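PDB 6IBW: Crh-like protein 5 from Neosartorya fumigata, which cuts chitin and transfers it onto 1,6-beta-glucan or other chitin chains, cross-linking polysaccharides of the fungal cell wall and septa. Local coordinates for residues V111-F116 with V151-D156. Sequence-based numbering, arbitrary orientation.
Sequences VQTNYF and VTWSID. With NAG (2-acetamido-2-deoxy-beta-D-glucopyranose), chain C; NAG (2-acetamido-2-deoxy-beta-D-glucopyranose), chain D.
Trp-153 and Thr-113 meet between the two sheets of the GH16 beta-sandwich, where strand 110-116 of one sheet lies over strand 150-155 of the other. Segments 111-116 and 151-155 run nearly antiparallel (166°), their axes 9.4 Å apart at closest approach, so side chains rather than backbone bonds join them. Packing is tightest on the indole: CB of Thr-113 sits over its five-membered ring, 3.7 Å from the centroid and 14° off the normal, a CH-pi contact. CG1 of Val-151, two residues back on the same strand, covers the opposite face toward the rim, so the indole is held between its own strand and the facing one. The six-membered ring reaches along strand 110-116, and its CH2 comes 4.2 Å from CD2 of Tyr-115, the two side chains crossing at about a right angle. The contact thins at the other end, where CG2 of Val-111 and CD1 of Ile-155 meet tip to tip at 4.2 Å. Residues alternate along the strand: Gln-112, Asn-114 and Phe-116 turn to the chitin-binding side, beside the bound NAG units and the probable nucleophile Glu-98. Inside, NE1 of Trp-153 is hydrogen-bonded to the Asp-100 carbonyl and OG1 of Thr-113 to Arg-161, while the carbonyl O of Asn-114 lies at the indole edge, 3.5 Å from CZ2 of Trp-153.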
loop_
_atom_site.group_PDB
_atom_site.type_symbol
_atom_site.label_atom_id
_atom_site.label_comp_id
_atom_site.label_asym_id
_atom_site.label_seq_id
_atom_site.Cartn_x
_atom_site.Cartn_y
_atom_site.Cartn_z
ATOM N N VAL A 111 -13.708 0.527 4.595
ATOM C CA VAL A 111 -12.248 0.298 4.413
ATOM C C VAL A 111 -11.540 1.517 4.983
ATOM O O VAL A 111 -12.111 2.597 4.951
ATOM C CB VAL A 111 -11.884 0.065 2.937
ATOM C CG1 VAL A 111 -13.092 -0.381 2.195
ATOM C CG2 VAL A 111 -11.258 1.276 2.270
ATOM N N GLN A 112 -10.320 1.349 5.455
ATOM C CA GLN A 112 -9.563 2.479 6.013
ATOM C C GLN A 112 -8.595 3.048 4.976
ATOM O O GLN A 112 -8.075 2.298 4.131
ATOM C CB GLN A 112 -8.831 2.021 7.250
ATOM C CG GLN A 112 -9.221 2.837 8.459
ATOM C CD GLN A 112 -8.281 2.469 9.572
ATOM O OE1 GLN A 112 -8.585 1.584 10.376
ATOM N NE2 GLN A 112 -7.105 3.092 9.565
ATOM N N THR A 113 -8.415 4.358 5.031
ATOM C CA THR A 113 -7.366 5.085 4.288
ATOM C C THR A 113 -6.425 5.648 5.336
ATOM O O THR A 113 -6.882 5.977 6.424
ATOM C CB THR A 113 -7.972 6.155 3.382
ATOM O OG1 THR A 113 -8.303 7.279 4.188
ATOM C CG2 THR A 113 -9.239 5.691 2.704
ATOM N N ASN A 114 -5.144 5.743 5.040
ATOM C CA ASN A 114 -4.182 6.205 6.065
ATOM C C ASN A 114 -2.952 6.717 5.344
ATOM O O ASN A 114 -2.746 6.297 4.209
ATOM C CB ASN A 114 -3.882 5.091 7.070
ATOM C CG ASN A 114 -3.067 5.557 8.258
ATOM O OD1 ASN A 114 -3.402 6.532 8.928
ATOM N ND2 ASN A 114 -2.012 4.819 8.564
ATOM N N TYR A 115 -2.183 7.602 5.970
ATOM C CA TYR A 115 -0.876 8.050 5.428
ATOM C C TYR A 115 0.035 8.410 6.594
ATOM O O TYR A 115 -0.464 8.605 7.693
ATOM C CB TYR A 115 -1.074 9.228 4.477
ATOM C CG TYR A 115 -1.204 10.545 5.193
ATOM C CD1 TYR A 115 -0.074 11.261 5.541
ATOM C CD2 TYR A 115 -2.442 11.062 5.550
ATOM C CE1 TYR A 115 -0.163 12.460 6.220
ATOM C CE2 TYR A 115 -2.546 12.263 6.234
ATOM C CZ TYR A 115 -1.400 12.968 6.570
ATOM O OH TYR A 115 -1.449 14.172 7.221
ATOM N N PHE A 116 1.340 8.463 6.362
ATOM C CA PHE A 116 2.282 9.189 7.253
ATOM C C PHE A 116 3.407 9.769 6.402
ATOM O O PHE A 116 3.544 9.397 5.241
ATOM C CB PHE A 116 2.703 8.341 8.458
ATOM C CG PHE A 116 2.946 6.876 8.208
ATOM C CD1 PHE A 116 4.109 6.469 7.556
ATOM C CD2 PHE A 116 2.068 5.901 8.680
ATOM C CE1 PHE A 116 4.382 5.119 7.355
ATOM C CE2 PHE A 116 2.330 4.557 8.462
ATOM C CZ PHE A 116 3.485 4.167 7.799
ATOM N N VAL A 151 -2.887 14.133 -2.341
ATOM C CA VAL A 151 -3.127 12.675 -2.488
ATOM C C VAL A 151 -4.644 12.483 -2.508
ATOM O O VAL A 151 -5.325 13.023 -1.623
ATOM C CB VAL A 151 -2.467 11.908 -1.336
ATOM C CG1 VAL A 151 -2.828 10.429 -1.354
ATOM C CG2 VAL A 151 -0.963 12.121 -1.329
ATOM N N THR A 152 -5.172 11.789 -3.510
ATOM C CA THR A 152 -6.631 11.554 -3.591
ATOM C C THR A 152 -6.871 10.052 -3.503
ATOM O O THR A 152 -6.141 9.320 -4.128
ATOM C CB THR A 152 -7.231 12.237 -4.819
ATOM O OG1 THR A 152 -6.702 13.564 -4.829
ATOM C CG2 THR A 152 -8.743 12.285 -4.789
ATOM N N TRP A 153 -7.837 9.639 -2.693
ATOM C CA TRP A 153 -8.255 8.234 -2.522
ATOM C C TRP A 153 -9.617 8.085 -3.188
ATOM O O TRP A 153 -10.528 8.841 -2.824
ATOM C CB TRP A 153 -8.383 7.919 -1.046
ATOM C CG TRP A 153 -7.130 7.641 -0.281
ATOM C CD1 TRP A 153 -6.591 6.415 -0.042
ATOM C CD2 TRP A 153 -6.364 8.576 0.495
ATOM N NE1 TRP A 153 -5.508 6.531 0.783
ATOM C CE2 TRP A 153 -5.352 7.845 1.129
ATOM C CE3 TRP A 153 -6.412 9.959 0.683
ATOM C CZ2 TRP A 153 -4.417 8.449 1.956
ATOM C CZ3 TRP A 153 -5.479 10.558 1.494
ATOM C CH2 TRP A 153 -4.504 9.808 2.126
ATOM N N SER A 154 -9.767 7.167 -4.137
ATOM C CA SER A 154 -11.050 6.975 -4.845
ATOM C C SER A 154 -11.411 5.501 -4.784
ATOM O O SER A 154 -10.494 4.695 -4.697
ATOM C CB SER A 154 -10.947 7.482 -6.245
ATOM O OG SER A 154 -10.101 8.623 -6.295
ATOM N N ILE A 155 -12.697 5.167 -4.779
ATOM C CA ILE A 155 -13.153 3.755 -4.871
ATOM C C ILE A 155 -14.193 3.675 -5.985
ATOM O O ILE A 155 -15.216 4.376 -5.923
ATOM C CB ILE A 155 -13.682 3.221 -3.530
ATOM C CG1 ILE A 155 -12.628 3.358 -2.432
ATOM C CG2 ILE A 155 -14.143 1.780 -3.694
ATOM C CD1 ILE A 155 -13.097 2.892 -1.092
ATOM N N ASP A 156 -13.934 2.824 -6.976
ATOM C CA ASP A 156 -14.817 2.640 -8.153
ATOM C C ASP A 156 -15.126 4.018 -8.736
ATOM O O ASP A 156 -16.301 4.314 -8.988
ATOM C CB ASP A 156 -16.109 1.927 -7.757
ATOM C CG ASP A 156 -15.917 0.689 -6.898
ATOM O OD1 ASP A 156 -15.069 -0.145 -7.265
ATOM O OD2 ASP A 156 -16.621 0.571 -5.862
HETATM C C1 NAG C . 1.122 0.702 7.799
HETATM C C2 NAG C . 2.000 0.029 8.866
HETATM C C3 NAG C . 2.698 -1.219 8.356
HETATM C C4 NAG C . 1.708 -2.117 7.609
HETATM C C5 NAG C . 0.884 -1.373 6.580
HETATM C C6 NAG C . -0.190 -2.294 6.023
HETATM C C7 NAG C . 2.725 1.696 10.531
HETATM C C8 NAG C . 3.901 2.440 11.098
HETATM N N2 NAG C . 2.981 0.921 9.462
HETATM O O1 NAG C . 0.240 1.679 8.403
HETATM O O3 NAG C . 3.173 -1.920 9.506
HETATM O O4 NAG C . 2.363 -3.146 6.862
HETATM O O5 NAG C . 0.256 -0.229 7.131
HETATM O O6 NAG C . -1.220 -2.601 6.973
HETATM O O7 NAG C . 1.622 1.809 11.055
HETATM C C1 NAG D . -2.661 0.922 13.431
HETATM C C2 NAG D . -3.009 1.796 12.215
HETATM C C3 NAG D . -3.119 0.920 10.967
HETATM C C4 NAG D . -1.790 0.180 10.772
HETATM C C5 NAG D . -1.381 -0.625 12.014
HETATM C C6 NAG D . 0.039 -1.154 11.785
HETATM C C7 NAG D . -4.281 3.915 12.291
HETATM C C8 NAG D . -5.565 4.581 12.709
HETATM N N2 NAG D . -4.222 2.580 12.441
HETATM O O3 NAG D . -3.473 1.710 9.812
HETATM O O4 NAG D . -1.870 -0.713 9.666
HETATM O O5 NAG D . -1.452 0.157 13.226
HETATM O O6 NAG D . 0.445 -2.005 12.847
HETATM O O7 NAG D . -3.358 4.600 11.866
#